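Local coordinates for protein ecdysteroid-phosphate phosphatase (Bombyx mori, PDB 3C7T) that removes phosphate from ecdysteroid 22-phosphates such as ecdysone 22-phosphate, releasing the active hormone, and also shows protein tyrosine phosphatase activity, at residues R4-F8 / V177-E181; E14-Y20 / D37-P41; Y54-L60 / A90-T96. All coordinates share one frame; numbering follows the deposited sequence.

This chain is the phosphoglycerate-mutase-like domain of a longer homodimeric protein. It starts on strand 5-11, whose first residues form contact 1 with 177-181 at the end of helix 162-179, closing a loop of 168 residues. Contacts 2 and 3 both nest inside that loop, in series. Contact 2 ties helix 16-19 to the turn at 37-41; contact 3 then joins the loop after helix 50-56 to the start of helix 91-104. These two touch, Asp17 N lying 3.0 Å from Thr58 OG1, and both reach the tungstate. Contact 1 lies on the other side of the chain's centre from contact 2, their centres about 34 Å apart.

Contact 1. Residues R4-F8 / V177-E181; sequences RRWVF and VNDTE
Val7 and Arg5 at the start of strand 5-11 face the C-terminal end of a helix, with Val7 CA 8.2 Å from Val177 CA and Arg5 CA 8.9 Å from Glu181 CA, a gap that side chains must bridge. Arg5 does most of this. Its CG lies anti to the backbone N (chi1 -168°), and a bend at chi3 (79°) turns the guanidinium so that its edge meets the helix end. NH1 donates to Thr180 OG1 at 2.8 Å in a nearly straight bond that stays close to the guanidinium plane. NH2 donates to the main-chain oxygen of Val177, with NH2 to O 2.9 Å, in a more bent bond. Over one face of the same group lies Glu181 CA, 3.8 Å from NH2, whereas the carboxylate of Glu181 leads away. Thr180 OG1 is also bonded to Ala176 O in the preceding helical turn, and NH1 has a further acceptor in Gly185 O, so the buried guanidinium holds main-chain oxygens on two stretches of the chain. Two residues along the strand the contact turns apolar: Val7 CG2 meets Val177 CG2 at 4.2 Å, and both valines also pack on Leu203 of helix 193-204 and on Trp238. Strand 5-11 sits in the mixed sheet between 187-191 and 230-235, and a short loop after helix 162-179 leads into strand 187-191. This is the layered alpha/beta core of the histidine phosphatase fold; here Arg5 joins the end of helix 162-179 to the start of strand 5-11, away from the catalytic pocket.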
loop_
_atom_site.group_PDB
_atom_site.type_symbol
_atom_site.label_atom_id
_atom_site.label_comp_id
_atom_site.label_asym_id
_atom_site.label_seq_id
_atom_site.Cartn_x
_atom_site.Cartn_y
_atom_site.Cartn_z
ATOM N N ARG A 4 -30.307 12.718 -9.585
ATOM C CA ARG A 4 -29.750 12.563 -8.206
ATOM C C ARG A 4 -28.235 12.812 -8.126
ATOM O O ARG A 4 -27.527 12.766 -9.139
ATOM C CB ARG A 4 -30.169 11.218 -7.582
ATOM C CG ARG A 4 -31.325 11.388 -6.586
ATOM C CD ARG A 4 -32.297 10.210 -6.539
ATOM N NE ARG A 4 -31.695 9.001 -5.976
ATOM C CZ ARG A 4 -31.845 8.582 -4.719
ATOM N NH1 ARG A 4 -32.584 9.268 -3.850
ATOM N NH2 ARG A 4 -31.249 7.460 -4.330
ATOM N N ARG A 5 -27.770 13.081 -6.909
ATOM C CA ARG A 5 -26.435 13.578 -6.620
ATOM C C ARG A 5 -25.787 12.622 -5.611
ATOM O O ARG A 5 -26.505 11.956 -4.866
ATOM C CB ARG A 5 -26.607 14.945 -5.962
ATOM C CG ARG A 5 -25.377 15.773 -5.814
ATOM C CD ARG A 5 -25.743 17.238 -5.854
ATOM N NE ARG A 5 -26.292 17.771 -4.621
ATOM C CZ ARG A 5 -25.649 18.619 -3.830
ATOM N NH1 ARG A 5 -24.426 19.012 -4.134
ATOM N NH2 ARG A 5 -26.233 19.086 -2.738
ATOM N N TRP A 6 -24.454 12.562 -5.578
ATOM C CA TRP A 6 -23.731 11.786 -4.550
ATOM C C TRP A 6 -23.137 12.674 -3.455
ATOM O O TRP A 6 -22.580 13.735 -3.719
ATOM C CB TRP A 6 -22.553 11.021 -5.150
ATOM C CG TRP A 6 -22.837 9.946 -6.144
ATOM C CD1 TRP A 6 -22.840 10.066 -7.501
ATOM C CD2 TRP A 6 -23.082 8.569 -5.859
ATOM N NE1 TRP A 6 -23.103 8.843 -8.087
ATOM C CE2 TRP A 6 -23.253 7.907 -7.098
ATOM C CE3 TRP A 6 -23.189 7.825 -4.673
ATOM C CZ2 TRP A 6 -23.521 6.532 -7.184
ATOM C CZ3 TRP A 6 -23.447 6.459 -4.760
ATOM C CH2 TRP A 6 -23.617 5.830 -6.008
ATOM N N VAL A 7 -23.231 12.212 -2.218
ATOM C CA VAL A 7 -22.456 12.804 -1.134
ATOM C C VAL A 7 -21.696 11.649 -0.461
ATOM O O VAL A 7 -22.288 10.617 -0.104
ATOM C CB VAL A 7 -23.339 13.577 -0.129
ATOM C CG1 VAL A 7 -22.515 14.069 1.043
ATOM C CG2 VAL A 7 -24.041 14.766 -0.831
ATOM N N PHE A 8 -20.383 11.833 -0.325
ATOM C CA PHE A 8 -19.505 10.779 0.189
ATOM C C PHE A 8 -18.852 11.215 1.471
ATOM O O PHE A 8 -18.680 12.412 1.710
ATOM C CB PHE A 8 -18.402 10.480 -0.831
ATOM C CG PHE A 8 -18.908 9.946 -2.128
ATOM C CD1 PHE A 8 -19.535 8.708 -2.184
ATOM C CD2 PHE A 8 -18.741 10.669 -3.295
ATOM C CE1 PHE A 8 -19.979 8.199 -3.391
ATOM C CE2 PHE A 8 -19.192 10.164 -4.518
ATOM C CZ PHE A 8 -19.809 8.939 -4.560
ATOM N N VAL A 177 -23.889 20.985 1.727
ATOM C CA VAL A 177 -24.887 20.323 0.886
ATOM C C VAL A 177 -25.931 21.337 0.355
ATOM O O VAL A 177 -26.328 21.296 -0.826
ATOM C CB VAL A 177 -25.566 19.163 1.646
ATOM C CG1 VAL A 177 -26.806 18.681 0.920
ATOM C CG2 VAL A 177 -24.591 18.001 1.822
ATOM N N ASN A 178 -26.357 22.248 1.227
ATOM C CA ASN A 178 -27.253 23.342 0.807
ATOM C C ASN A 178 -26.637 24.287 -0.223
ATOM O O ASN A 178 -27.284 24.598 -1.234
ATOM C CB ASN A 178 -27.782 24.108 2.015
ATOM C CG ASN A 178 -28.816 23.315 2.797
ATOM O OD1 ASN A 178 -29.579 22.534 2.228
ATOM N ND2 ASN A 178 -28.851 23.520 4.103
ATOM N N ASP A 179 -25.391 24.700 0.008
ATOM C CA ASP A 179 -24.687 25.651 -0.870
ATOM C C ASP A 179 -24.247 25.142 -2.252
ATOM O O ASP A 179 -23.883 25.946 -3.117
ATOM C CB ASP A 179 -23.479 26.258 -0.140
ATOM C CG ASP A 179 -23.874 27.048 1.096
ATOM O OD1 ASP A 179 -25.093 27.235 1.345
ATOM O OD2 ASP A 179 -22.956 27.480 1.835
ATOM N N THR A 180 -24.277 23.829 -2.465
ATOM C CA THR A 180 -23.891 23.243 -3.751
ATOM C C THR A 180 -25.080 22.656 -4.518
ATOM O O THR A 180 -24.912 22.114 -5.617
ATOM C CB THR A 180 -22.824 22.130 -3.565
ATOM O OG1 THR A 180 -23.318 21.153 -2.641
ATOM C CG2 THR A 180 -21.517 22.724 -3.047
ATOM N N GLU A 181 -26.277 22.765 -3.934
ATOM C CA GLU A 181 -27.489 22.190 -4.518
ATOM C C GLU A 181 -27.758 22.748 -5.923
ATOM O O GLU A 181 -28.018 21.978 -6.858
ATOM C CB GLU A 181 -28.691 22.415 -3.592
ATOM C CG GLU A 181 -29.897 21.521 -3.889
ATOM C CD GLU A 181 -31.083 21.797 -2.970
ATOM O OE1 GLU A 181 -30.880 21.989 -1.751
ATOM O OE2 GLU A 181 -32.235 21.826 -3.466
#

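Contact 2. Residues E14-Y20 / D37-P41; sequences ERVDLTY and DLNLP. With WO4 (tungstate(VI)ion), chain E.
A chi1 of -60° sets the Tyr20 ring beside its own backbone N and carries the hydroxyl across to Asp37, whose CG, anti to the backbone N (chi1 -168°), brings OD2 to meet it. Tyr20 OH donates to Asp37 OD2 at 2.6 Å, from above the carboxylate plane. Asn39 N approaches the same oxygen from the opposite face at 3.0 Å, making an Asx turn within the type I turn 37-40. Leu40 CD2 sits over one face of the Tyr20 ring in a CH-pi contact, 3.9 Å from the ring centroid, and also packs against Val16 CG1 at 3.6 Å. Val16 CG2 touches the Pro41 ring at CD, 4.0 Å away. On the other flank Asn39 ND2 donates to Glu14 OE1 at 2.9 Å, nearly in its own amide plane and on the syn side of the carboxylate, though tilted from its plane; Thr61 OG1 is a further partner of that oxygen, and Ile249 O of the second subunit takes ND2 as well. Asp37 OD1 forms a salt bridge with Arg255, while OD2 also receives Ile249 N of the second subunit. Away from the turn, Arg15 NH1 donates to tungstate O3 at 2.7 Å, while NE and NH2 grip Asp17 side-on, one nitrogen to each oxygen. Asp17 probably helps to orient Arg15, a first-shell ligand of the oxyanion, while the buried Glu14 (through Ser251) and Asp37 link both segments to the second subunit.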
loop_
_atom_site.group_PDB
_atom_site.type_symbol
_atom_site.label_atom_id
_atom_site.label_comp_id
_atom_site.label_asym_id
_atom_site.label_seq_id
_atom_site.Cartn_x
_atom_site.Cartn_y
_atom_site.Cartn_z
ATOM N N GLU A 14 -3.973 5.414 6.355
ATOM C CA GLU A 14 -3.067 4.938 7.418
ATOM C C GLU A 14 -2.192 6.051 7.991
ATOM O O GLU A 14 -1.560 6.793 7.240
ATOM C CB GLU A 14 -2.163 3.826 6.857
ATOM C CG GLU A 14 -1.167 3.253 7.867
ATOM C CD GLU A 14 -0.310 2.138 7.293
ATOM O OE1 GLU A 14 0.645 2.416 6.522
ATOM O OE2 GLU A 14 -0.580 0.968 7.651
ATOM N N ARG A 15 -2.157 6.151 9.326
ATOM C CA ARG A 15 -1.413 7.223 10.013
ATOM C C ARG A 15 0.015 6.814 10.370
ATOM O O ARG A 15 0.239 5.697 10.878
ATOM C CB ARG A 15 -2.138 7.566 11.332
ATOM C CG ARG A 15 -3.426 8.347 11.124
ATOM C CD ARG A 15 -4.242 8.370 12.383
ATOM N NE ARG A 15 -3.605 9.071 13.511
ATOM C CZ ARG A 15 -4.275 9.532 14.576
ATOM N NH1 ARG A 15 -5.587 9.360 14.666
ATOM N NH2 ARG A 15 -3.636 10.178 15.562
ATOM N N VAL A 16 0.977 7.731 10.203
ATOM C CA VAL A 16 2.340 7.432 10.639
ATOM C C VAL A 16 2.370 7.110 12.152
ATOM O O VAL A 16 2.984 6.143 12.575
ATOM C CB VAL A 16 3.328 8.612 10.358
ATOM C CG1 VAL A 16 4.681 8.349 11.029
ATOM C CG2 VAL A 16 3.507 8.797 8.834
ATOM N N ASP A 17 1.737 7.949 12.964
ATOM C CA ASP A 17 1.843 7.813 14.444
ATOM C C ASP A 17 1.243 6.509 14.991
ATOM O O ASP A 17 1.649 6.040 16.070
ATOM C CB ASP A 17 1.307 9.066 15.162
ATOM C CG ASP A 17 -0.192 9.270 15.000
ATOM O OD1 ASP A 17 -0.861 8.594 14.194
ATOM O OD2 ASP A 17 -0.740 10.179 15.675
ATOM N N LEU A 18 0.320 5.903 14.243
ATOM C CA LEU A 18 -0.279 4.640 14.693
ATOM C C LEU A 18 0.438 3.416 14.134
ATOM O O LEU A 18 0.218 2.281 14.610
ATOM C CB LEU A 18 -1.767 4.567 14.315
ATOM C CG LEU A 18 -2.680 5.637 14.933
ATOM C CD1 LEU A 18 -4.173 5.387 14.622
ATOM C CD2 LEU A 18 -2.425 5.774 16.452
ATOM N N THR A 19 1.269 3.642 13.123
ATOM C CA THR A 19 2.020 2.574 12.469
ATOM C C THR A 19 3.407 2.392 13.065
ATOM O O THR A 19 3.936 1.276 13.059
ATOM C CB THR A 19 2.156 2.897 10.955
ATOM O OG1 THR A 19 0.846 3.021 10.401
ATOM C CG2 THR A 19 2.943 1.816 10.198
ATOM N N TYR A 20 3.979 3.488 13.574
ATOM C CA TYR A 20 5.322 3.496 14.156
ATOM C C TYR A 20 5.292 3.883 15.627
ATOM O O TYR A 20 4.263 4.222 16.155
ATOM C CB TYR A 20 6.203 4.507 13.417
ATOM C CG TYR A 20 6.342 4.201 11.931
ATOM C CD1 TYR A 20 5.369 4.622 11.022
ATOM C CD2 TYR A 20 7.442 3.487 11.450
ATOM C CE1 TYR A 20 5.482 4.334 9.635
ATOM C CE2 TYR A 20 7.561 3.201 10.067
ATOM C CZ TYR A 20 6.586 3.628 9.185
ATOM O OH TYR A 20 6.722 3.344 7.827
ATOM N N ASP A 37 12.365 4.559 6.893
ATOM C CA ASP A 37 11.516 3.421 6.541
ATOM C C ASP A 37 10.858 3.729 5.215
ATOM O O ASP A 37 10.519 4.884 4.961
ATOM C CB ASP A 37 10.432 3.221 7.614
ATOM C CG ASP A 37 9.691 1.873 7.460
ATOM O OD1 ASP A 37 10.217 0.848 7.929
ATOM O OD2 ASP A 37 8.578 1.859 6.889
ATOM N N LEU A 38 10.642 2.707 4.382
ATOM C CA LEU A 38 10.049 2.961 3.054
ATOM C C LEU A 38 8.614 3.431 3.115
ATOM O O LEU A 38 8.151 4.070 2.184
ATOM C CB LEU A 38 10.139 1.746 2.132
ATOM C CG LEU A 38 11.536 1.267 1.808
ATOM C CD1 LEU A 38 11.368 -0.012 0.981
ATOM C CD2 LEU A 38 12.296 2.352 1.022
ATOM N N ASN A 39 7.908 3.108 4.200
ATOM C CA ASN A 39 6.533 3.531 4.343
ATOM C C ASN A 39 6.417 4.905 5.045
ATOM O O ASN A 39 5.317 5.409 5.278
ATOM C CB ASN A 39 5.736 2.417 5.067
ATOM C CG ASN A 39 4.244 2.593 4.968
ATOM O OD1 ASN A 39 3.721 3.071 3.955
ATOM N ND2 ASN A 39 3.533 2.180 6.026
ATOM N N LEU A 40 7.550 5.554 5.326
ATOM C CA LEU A 40 7.516 6.937 5.835
ATOM C C LEU A 40 7.526 7.974 4.686
ATOM O O LEU A 40 7.978 7.674 3.566
ATOM C CB LEU A 40 8.694 7.206 6.793
ATOM C CG LEU A 40 8.598 6.588 8.186
ATOM C CD1 LEU A 40 9.926 6.638 8.885
ATOM C CD2 LEU A 40 7.530 7.281 9.027
ATOM N N PRO A 41 7.049 9.201 4.963
ATOM C CA PRO A 41 7.118 10.242 3.913
ATOM C C PRO A 41 8.528 10.409 3.344
ATOM O O PRO A 41 9.510 10.247 4.057
ATOM C CB PRO A 41 6.693 11.506 4.648
ATOM C CG PRO A 41 5.832 10.995 5.803
ATOM C CD PRO A 41 6.442 9.704 6.216
HETATM W W WO4 E . -8.974 9.001 13.080
HETATM O O1 WO4 E . -10.534 8.347 12.145
HETATM O O2 WO4 E . -9.720 8.987 14.922
HETATM O O3 WO4 E . -7.370 7.854 13.307
HETATM O O4 WO4 E . -8.515 10.896 12.839
#

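Contact 3. Residues Y54-L60 / A90-T96; sequences YVKDTPL and ALRCVET. With WO4 (tungstate(VI)ion), chain E.
Asp57 OD1 is gripped from two directions: Leu91 N donates to it at 2.9 Å in a nearly straight bond, on the syn side of the carboxylate, and a bridging water donates at 2.8 Å. That water also donates to Thr58 O and accepts from Arg92 N and Arg92 NH1, so it ties the loop to both the backbone and the side chain of the arginine. The other carboxylate oxygen, OD2, forms a salt bridge with Arg47. Farther along, Leu60 N donates to Glu95 OE1 at 2.7 Å, nearly along the carboxylate C-O axis. The side chains of Leu60 and Glu95 run past each other in opposite directions; Leu60 CD1 lies 3.5 Å from Thr96 OG1. Leu91 CD2 reaches the edge of the Tyr54 ring, 3.7 Å from CE1. From its first turn of helix, Arg92 runs extended as far as NE, and NE and NH2 both donate to tungstate O4, at 2.7 and 2.8 Å, with the oxygen at the guanidinium edge. Together with the water on NH1, this probably limits rotation of the guanidinium and holds two N-H groups on one oxygen of tungstate, a phosphate analogue.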
loop_
_atom_site.group_PDB
_atom_site.type_symbol
_atom_site.label_atom_id
_atom_site.label_comp_id
_atom_site.label_asym_id
_atom_site.label_seq_id
_atom_site.Cartn_x
_atom_site.Cartn_y
_atom_site.Cartn_z
ATOM N N TYR A 54 4.543 17.967 13.922
ATOM C CA TYR A 54 4.334 16.625 13.334
ATOM C C TYR A 54 4.049 15.553 14.375
ATOM O O TYR A 54 3.362 14.571 14.069
ATOM C CB TYR A 54 5.489 16.199 12.419
ATOM C CG TYR A 54 5.456 16.896 11.071
ATOM C CD1 TYR A 54 4.399 16.664 10.174
ATOM C CD2 TYR A 54 6.471 17.788 10.684
ATOM C CE1 TYR A 54 4.347 17.295 8.941
ATOM C CE2 TYR A 54 6.430 18.426 9.423
ATOM C CZ TYR A 54 5.363 18.171 8.568
ATOM O OH TYR A 54 5.280 18.768 7.335
ATOM N N VAL A 55 4.589 15.715 15.581
ATOM C CA VAL A 55 4.187 14.841 16.707
ATOM C C VAL A 55 2.675 14.977 16.953
ATOM O O VAL A 55 1.957 13.984 17.064
ATOM C CB VAL A 55 4.978 15.151 18.001
ATOM C CG1 VAL A 55 4.461 14.331 19.158
ATOM C CG2 VAL A 55 6.444 14.883 17.803
ATOM N N LYS A 56 2.196 16.212 17.013
ATOM C CA LYS A 56 0.777 16.505 17.288
ATOM C C LYS A 56 -0.173 16.254 16.119
ATOM O O LYS A 56 -1.391 16.085 16.318
ATOM C CB LYS A 56 0.633 17.966 17.723
ATOM C CG LYS A 56 1.306 18.284 19.052
ATOM C CD LYS A 56 1.433 19.772 19.288
ATOM C CE LYS A 56 1.854 20.010 20.719
ATOM N NZ LYS A 56 2.871 21.098 20.843
ATOM N N ASP A 57 0.366 16.254 14.906
ATOM C CA ASP A 57 -0.461 16.300 13.696
ATOM C C ASP A 57 0.196 15.406 12.647
ATOM O O ASP A 57 0.860 15.881 11.728
ATOM C CB ASP A 57 -0.617 17.772 13.230
ATOM C CG ASP A 57 -1.577 17.942 12.026
ATOM O OD1 ASP A 57 -2.577 17.163 11.907
ATOM O OD2 ASP A 57 -1.320 18.875 11.219
ATOM N N THR A 58 0.004 14.095 12.822
ATOM C CA THR A 58 0.693 13.065 12.015
ATOM C C THR A 58 0.453 13.139 10.493
ATOM O O THR A 58 -0.655 13.458 10.053
ATOM C CB THR A 58 0.302 11.665 12.528
ATOM O OG1 THR A 58 1.169 10.681 11.945
ATOM C CG2 THR A 58 -1.170 11.369 12.207
ATOM N N PRO A 59 1.493 12.872 9.681
ATOM C CA PRO A 59 1.305 12.650 8.233
ATOM C C PRO A 59 0.646 11.288 7.997
ATOM O O PRO A 59 0.625 10.443 8.904
ATOM C CB PRO A 59 2.740 12.558 7.711
ATOM C CG PRO A 59 3.612 13.134 8.779
ATOM C CD PRO A 59 2.913 12.818 10.066
ATOM N N LEU A 60 0.152 11.063 6.779
ATOM C CA LEU A 60 -0.113 9.686 6.320
ATOM C C LEU A 60 1.192 8.977 6.013
ATOM O O LEU A 60 2.161 9.612 5.623
ATOM C CB LEU A 60 -0.917 9.696 5.020
ATOM C CG LEU A 60 -2.308 10.315 4.960
ATOM C CD1 LEU A 60 -2.825 10.174 3.531
ATOM C CD2 LEU A 60 -3.244 9.606 5.973
ATOM N N ALA A 90 -6.986 18.424 9.996
ATOM C CA ALA A 90 -5.913 17.483 10.364
ATOM C C ALA A 90 -5.103 17.143 9.126
ATOM O O ALA A 90 -5.682 16.862 8.051
ATOM C CB ALA A 90 -6.497 16.198 10.980
ATOM N N LEU A 91 -3.772 17.110 9.272
ATOM C CA LEU A 91 -2.911 16.871 8.113
ATOM C C LEU A 91 -3.235 15.561 7.421
ATOM O O LEU A 91 -3.198 15.500 6.180
ATOM C CB LEU A 91 -1.430 16.872 8.483
ATOM C CG LEU A 91 -0.491 16.520 7.335
ATOM C CD1 LEU A 91 -0.605 17.544 6.171
ATOM C CD2 LEU A 91 0.970 16.328 7.850
ATOM N N ARG A 92 -3.543 14.527 8.195
ATOM C CA ARG A 92 -3.898 13.214 7.602
ATOM C C ARG A 92 -5.123 13.289 6.681
ATOM O O ARG A 92 -5.218 12.563 5.678
ATOM C CB ARG A 92 -4.099 12.173 8.710
ATOM C CG ARG A 92 -5.198 12.541 9.705
ATOM C CD ARG A 92 -5.214 11.547 10.854
ATOM N NE ARG A 92 -6.120 11.831 11.970
ATOM C CZ ARG A 92 -5.849 12.639 13.007
ATOM N NH1 ARG A 92 -4.714 13.355 13.064
ATOM N NH2 ARG A 92 -6.747 12.768 13.981
ATOM N N CYS A 93 -6.053 14.170 7.017
ATOM C CA CYS A 93 -7.284 14.321 6.231
ATOM C C CYS A 93 -7.027 15.110 4.945
ATOM O O CYS A 93 -7.508 14.742 3.857
ATOM C CB CYS A 93 -8.396 14.958 7.069
ATOM S SG CYS A 93 -8.696 14.086 8.630
ATOM N N VAL A 94 -6.281 16.204 5.059
ATOM C CA VAL A 94 -5.906 16.968 3.859
ATOM C C VAL A 94 -5.049 16.113 2.900
ATOM O O VAL A 94 -5.245 16.134 1.675
ATOM C CB VAL A 94 -5.189 18.286 4.207
ATOM C CG1 VAL A 94 -4.961 19.093 2.923
ATOM C CG2 VAL A 94 -6.049 19.109 5.195
ATOM N N GLU A 95 -4.130 15.325 3.443
ATOM C CA GLU A 95 -3.363 14.437 2.576
ATOM C C GLU A 95 -4.222 13.349 1.966
ATOM O O GLU A 95 -4.008 12.997 0.815
ATOM C CB GLU A 95 -2.170 13.833 3.309
ATOM C CG GLU A 95 -1.111 14.865 3.716
ATOM C CD GLU A 95 0.123 14.197 4.349
ATOM O OE1 GLU A 95 -0.047 13.288 5.193
ATOM O OE2 GLU A 95 1.263 14.588 4.019
ATOM N N THR A 96 -5.214 12.847 2.702
ATOM C CA THR A 96 -6.118 11.858 2.121
ATOM C C THR A 96 -6.871 12.500 0.949
ATOM O O THR A 96 -7.069 11.879 -0.107
ATOM C CB THR A 96 -7.060 11.292 3.163
ATOM O OG1 THR A 96 -6.263 10.711 4.206
ATOM C CG2 THR A 96 -8.007 10.190 2.536
HETATM W W WO4 E . -8.974 9.001 13.080
HETATM O O1 WO4 E . -10.534 8.347 12.145
HETATM O O2 WO4 E . -9.720 8.987 14.922
HETATM O O3 WO4 E . -7.370 7.854 13.307
HETATM O O4 WO4 E . -8.515 10.896 12.839
HETATM O O HOH W 1 -2.827 14.456 11.057
HETATM O O HOH W 2 2.482 11.860 4.218
#